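Local coordinates for protein iron-regulated transcriptional activator AFT2 (Saccharomyces cerevisiae, PDB 4LMG) that activates the iron regulon of yeast when iron is scarce, by recognising the 5'-CACCC-3' iron-responsive element in the promoters of its target genes, at residues A[45-50]-A[76-81]. Residues are numbered along the deposited sequence; the frame is centred on the assembly and turned at random.
With ZN (zinc ion), chain I; nucleotides of chain H.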
ATOM      1  N   LYS A  45      13.981  -8.494  -4.473  1.00 32.94           N
ATOM      2  CA  LYS A  45      14.181  -8.346  -3.034  1.00 30.18           C
ATOM      3  C   LYS A  45      12.867  -8.304  -2.265  1.00 34.25           C
ATOM      4  O   LYS A  45      11.927  -7.611  -2.654  1.00 38.54           O
ATOM      5  CB  LYS A  45      14.988  -7.085  -2.725  1.00 33.14           C
ATOM      6  CG  LYS A  45      15.108  -6.789  -1.239  1.00 45.11           C
ATOM      7  CD  LYS A  45      15.764  -5.444  -0.989  1.00 54.16           C
ATOM      8  CE  LYS A  45      14.919  -4.300  -1.530  1.00 51.96           C
ATOM      9  NZ  LYS A  45      15.605  -2.992  -1.342  1.00 51.49           N
ATOM     10  N   VAL A  46      12.812  -9.051  -1.167  1.00 27.00           N
ATOM     11  CA  VAL A  46      11.661  -9.016  -0.275  1.00 28.68           C
ATOM     12  C   VAL A  46      12.130  -8.878   1.166  1.00 34.29           C
ATOM     13  O   VAL A  46      12.997  -9.625   1.621  1.00 29.63           O
ATOM     14  CB  VAL A  46      10.802 -10.282  -0.397  1.00 27.42           C
ATOM     15  CG1 VAL A  46       9.503 -10.108   0.381  1.00 25.74           C
ATOM     16  CG2 VAL A  46      10.519 -10.587  -1.854  1.00 25.62           C
ATOM     17  N   THR A  47      11.564  -7.910   1.875  1.00 30.62           N
ATOM     18  CA  THR A  47      11.886  -7.709   3.280  1.00 32.85           C
ATOM     19  C   THR A  47      10.690  -8.082   4.144  1.00 31.60           C
ATOM     20  O   THR A  47       9.575  -7.623   3.908  1.00 35.21           O
ATOM     21  CB  THR A  47      12.286  -6.254   3.568  1.00 35.22           C
ATOM     22  OG1 THR A  47      13.462  -5.926   2.822  1.00 34.83           O
ATOM     23  CG2 THR A  47      12.566  -6.066   5.050  1.00 35.49           C
ATOM     24  N   PHE A  48      10.933  -8.926   5.139  1.00 29.40           N
ATOM     25  CA  PHE A  48       9.879  -9.407   6.016  1.00 27.07           C
ATOM     26  C   PHE A  48      10.082  -8.894   7.432  1.00 29.70           C
ATOM     27  O   PHE A  48      11.204  -8.586   7.836  1.00 27.99           O
ATOM     28  CB  PHE A  48       9.863 -10.937   6.034  1.00 20.80           C
ATOM     29  CG  PHE A  48       9.685 -11.563   4.681  1.00 25.46           C
ATOM     30  CD1 PHE A  48      10.774 -11.786   3.856  1.00 22.45           C
ATOM     31  CD2 PHE A  48       8.429 -11.942   4.240  1.00 26.89           C
ATOM     32  CE1 PHE A  48      10.613 -12.369   2.616  1.00 22.63           C
ATOM     33  CE2 PHE A  48       8.261 -12.523   3.002  1.00 30.86           C
ATOM     34  CZ  PHE A  48       9.355 -12.739   2.188  1.00 23.28           C
ATOM     35  N   LYS A  49       8.990  -8.804   8.182  1.00 28.10           N
ATOM     36  CA  LYS A  49       9.062  -8.472   9.600  1.00 31.46           C
ATOM     37  C   LYS A  49       7.879  -9.082  10.343  1.00 21.49           C
ATOM     38  O   LYS A  49       7.002  -9.695   9.733  1.00 17.16           O
ATOM     39  CB  LYS A  49       9.096  -6.958   9.803  1.00 29.51           C
ATOM     40  CG  LYS A  49       7.857  -6.234   9.302  1.00 26.77           C
ATOM     41  CD  LYS A  49       7.992  -4.741   9.519  1.00 30.51           C
ATOM     42  CE  LYS A  49       6.797  -3.987   8.963  1.00 36.30           C
ATOM     43  NZ  LYS A  49       7.035  -2.517   8.998  1.00 45.00           N
ATOM     44  N   CYS A  50       7.858  -8.918  11.661  1.00 20.50           N
ATOM     45  CA  CYS A  50       6.748  -9.423  12.460  1.00 34.35           C
ATOM     46  C   CYS A  50       5.505  -8.585  12.225  1.00 30.11           C
ATOM     47  O   CYS A  50       5.574  -7.357  12.196  1.00 25.98           O
ATOM     48  CB  CYS A  50       7.096  -9.418  13.950  1.00 33.58           C
ATOM     49  SG  CYS A  50       8.250 -10.709  14.461  1.00 27.89           S
ATOM     50  N   ARG A  76      14.040  -8.736  11.469  1.00 24.35           N
ATOM     51  CA  ARG A  76      13.938  -8.552  10.025  1.00 31.15           C
ATOM     52  C   ARG A  76      14.463  -9.754   9.250  1.00 35.78           C
ATOM     53  O   ARG A  76      15.490 -10.332   9.600  1.00 29.46           O
ATOM     54  CB  ARG A  76      14.693  -7.297   9.579  1.00 30.27           C
ATOM     55  CG  ARG A  76      14.030  -5.983   9.951  1.00 31.97           C
ATOM     56  CD  ARG A  76      12.627  -5.887   9.378  1.00 33.81           C
ATOM     57  NE  ARG A  76      12.042  -4.564   9.583  1.00 32.10           N
ATOM     58  CZ  ARG A  76      11.549  -4.136  10.742  1.00 32.87           C
ATOM     59  NH1 ARG A  76      11.571  -4.924  11.809  1.00 20.02           N
ATOM     60  NH2 ARG A  76      11.033  -2.918  10.834  1.00 35.58           N
ATOM     61  N   ILE A  77      13.750 -10.125   8.195  1.00 34.28           N
ATOM     62  CA  ILE A  77      14.243 -11.124   7.258  1.00 30.74           C
ATOM     63  C   ILE A  77      14.358 -10.488   5.880  1.00 38.30           C
ATOM     64  O   ILE A  77      13.426  -9.834   5.408  1.00 34.15           O
ATOM     65  CB  ILE A  77      13.318 -12.346   7.180  1.00 30.57           C
ATOM     66  CG1 ILE A  77      13.170 -12.995   8.558  1.00 30.26           C
ATOM     67  CG2 ILE A  77      13.856 -13.355   6.179  1.00 27.76           C
ATOM     68  CD1 ILE A  77      12.332 -14.249   8.545  1.00 23.21           C
ATOM     69  N   ARG A  78      15.505 -10.670   5.238  1.00 32.63           N
ATOM     70  CA  ARG A  78      15.730 -10.082   3.926  1.00 29.73           C
ATOM     71  C   ARG A  78      16.124 -11.143   2.907  1.00 25.81           C
ATOM     72  O   ARG A  78      17.147 -11.806   3.051  1.00 28.35           O
ATOM     73  CB  ARG A  78      16.799  -8.992   4.008  1.00 43.86           C
ATOM     74  CG  ARG A  78      16.969  -8.178   2.734  1.00 57.57           C
ATOM     75  CD  ARG A  78      17.712  -6.883   3.022  1.00 72.04           C
ATOM     76  NE  ARG A  78      17.987  -6.120   1.811  1.00 86.91           N
ATOM     77  CZ  ARG A  78      19.136  -6.172   1.143  1.00 96.31           C
ATOM     78  NH1 ARG A  78      20.118  -6.954   1.571  1.00 99.29           N
ATOM     79  NH2 ARG A  78      19.303  -5.443   0.047  1.00 95.52           N
ATOM     80  N   ALA A  79      15.287 -11.317   1.892  1.00 24.85           N
ATOM     81  CA  ALA A  79      15.598 -12.215   0.792  1.00 28.56           C
ATOM     82  C   ALA A  79      15.992 -11.384  -0.419  1.00 33.19           C
ATOM     83  O   ALA A  79      15.247 -10.501  -0.840  1.00 39.09           O
ATOM     84  CB  ALA A  79      14.408 -13.097   0.470  1.00 18.60           C
ATOM     85  N   ALA A  80      17.167 -11.663  -0.972  1.00 33.67           N
ATOM     86  CA  ALA A  80      17.686 -10.885  -2.090  1.00 32.38           C
ATOM     87  C   ALA A  80      18.164 -11.775  -3.233  1.00 32.55           C
ATOM     88  O   ALA A  80      18.837 -12.778  -3.013  1.00 37.50           O
ATOM     89  CB  ALA A  80      18.812  -9.973  -1.620  1.00 30.64           C
ATOM     90  N   TYR A  81      17.818 -11.395  -4.457  1.00 30.04           N
ATOM     91  CA  TYR A  81      18.223 -12.159  -5.626  1.00 29.49           C
ATOM     92  C   TYR A  81      19.578 -11.707  -6.156  1.00 32.65           C
ATOM     93  O   TYR A  81      19.758 -10.548  -6.530  1.00 38.79           O
ATOM     94  CB  TYR A  81      17.170 -12.056  -6.727  1.00 32.04           C
ATOM     95  CG  TYR A  81      17.470 -12.917  -7.931  1.00 39.48           C
ATOM     96  CD1 TYR A  81      17.900 -12.353  -9.126  1.00 38.28           C
ATOM     97  CD2 TYR A  81      17.330 -14.297  -7.870  1.00 41.85           C
ATOM     98  CE1 TYR A  81      18.174 -13.138 -10.227  1.00 39.78           C
ATOM     99  CE2 TYR A  81      17.605 -15.090  -8.965  1.00 47.12           C
ATOM    100  CZ  TYR A  81      18.025 -14.509 -10.140  1.00 51.48           C
ATOM    101  OH  TYR A  81      18.298 -15.303 -11.230  1.00 65.07           O
TER
HETATM  102 ZN    ZN I 201       9.089  -9.800  16.378  1.00 37.33          ZN
ATOM    103  O5'  DA H   1      18.701  -4.180   4.897  1.00 94.44           O
ATOM    104  C5'  DA H   1      17.796  -4.170   5.998  1.00 91.14           C
ATOM    105  C4'  DA H   1      16.382  -3.849   5.542  1.00 86.75           C
ATOM    106  O4'  DA H   1      15.471  -3.990   6.658  1.00 88.65           O
ATOM    107  C3'  DA H   1      16.162  -2.425   5.054  1.00 84.25           C
ATOM    108  O3'  DA H   1      15.016  -2.372   4.212  1.00 78.18           O
ATOM    109  C2'  DA H   1      15.924  -1.679   6.363  1.00 87.32           C
ATOM    110  C1'  DA H   1      15.184  -2.717   7.205  1.00 90.85           C
ATOM    111  N9   DA H   1      15.594  -2.727   8.606  1.00100.89           N
ATOM    112  C8   DA H   1      16.695  -3.339   9.140  1.00103.41           C
ATOM    113  N7   DA H   1      16.813  -3.183  10.436  1.00106.06           N
ATOM    114  C5   DA H   1      15.712  -2.415  10.778  1.00110.37           C
ATOM    115  C6   DA H   1      15.260  -1.904  12.011  1.00116.10           C
ATOM    116  N6   DA H   1      15.896  -2.105  13.170  1.00118.04           N
ATOM    117  N1   DA H   1      14.123  -1.176  12.004  1.00117.72           N
ATOM    118  C2   DA H   1      13.489  -0.978  10.841  1.00114.93           C
ATOM    119  N3   DA H   1      13.816  -1.406   9.623  1.00109.80           N
ATOM    120  C4   DA H   1      14.949  -2.125   9.662  1.00107.03           C
ATOM    121  P    DA H   2      15.188  -2.294   2.616  1.00 52.09           P
ATOM    122  OP1  DA H   2      14.178  -3.190   2.008  1.00 41.96           O
ATOM    123  OP2  DA H   2      16.619  -2.506   2.301  1.00 58.11           O
ATOM    124  O5'  DA H   2      14.784  -0.778   2.267  1.00 71.71           O
ATOM    125  C5'  DA H   2      15.124   0.287   3.158  1.00 63.12           C
ATOM    126  C4'  DA H   2      15.138   1.661   2.495  1.00 49.27           C
ATOM    127  O4'  DA H   2      15.364   1.548   1.066  1.00 35.55           O
ATOM    128  C3'  DA H   2      13.878   2.503   2.658  1.00 47.10           C
ATOM    129  O3'  DA H   2      14.253   3.862   2.831  1.00 44.19           O
ATOM    130  C2'  DA H   2      13.134   2.304   1.343  1.00 40.84           C
ATOM    131  C1'  DA H   2      14.257   2.036   0.343  1.00 30.45           C
ATOM    132  N9   DA H   2      13.893   1.012  -0.625  1.00 22.03           N
ATOM    133  C8   DA H   2      14.366  -0.267  -0.685  1.00 24.81           C
ATOM    134  N7   DA H   2      13.853  -0.974  -1.662  1.00 26.57           N
ATOM    135  C5   DA H   2      12.982  -0.099  -2.284  1.00 24.42           C
ATOM    136  C6   DA H   2      12.129  -0.241  -3.391  1.00 23.82           C
ATOM    137  N6   DA H   2      12.020  -1.376  -4.087  1.00 27.02           N
ATOM    138  N1   DA H   2      11.391   0.828  -3.751  1.00 23.34           N
ATOM    139  C2   DA H   2      11.506   1.959  -3.046  1.00 32.80           C
ATOM    140  N3   DA H   2      12.275   2.213  -1.988  1.00 28.74           N
ATOM    141  C4   DA H   2      12.992   1.130  -1.656  1.00 23.11           C
TER
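Segments 45-50 and 76-81, neighbours in the antiparallel sheet of this WRKY-GCM1 domain, bring their axes within 4.6 Å at 165° between their directions, with V46-A79 and F48-I77 as hydrogen-bonded pairs. F48 N to I77 O is nearly straight (175°) and lies in the carbonyl plane, whereas I77 N reaches F48 O from above its plane. The pair illustrates how one sheet can serve two environments. On one face F48, its ring turned beside its own backbone N, crosses I77 obliquely, CB to CB 3.9 Å, and brings the methyl of A79 to its edge. Helix 21-29 packs over this apolar side through L25, F29 and I21.

The other face, with K45, T47 and R78, meets DNA. The K45 chain, bent at chi3, passes CD across the guanidinium end of R78 and delivers NZ to N7 of DA2 of chain H at 2.7 Å, a contact with the base itself. T47 OG1 donates to OP1 of the same nucleotide, 2.9 Å away. At the far end of the pair, C50 SG binds zinc at 2.3 Å with C73, H97 and H99. There too R76 folds at chi2 (-58°), so that its guanidinium lies between K49, whose CD sits 3.7 Å above its plane, and C2 of DA1. C73 O accepts a hydrogen bond from R76 NH1, helping to hold the guanidinium in place.

This stacking crowds like charges: K49 NZ and R76 NH2 are 4.4 Å apart, a repulsion that weak, long ion pairs to E39 and a DNA phosphate packed against K49 would be expected to offset, consistent with a surface suited to polyanionic DNA.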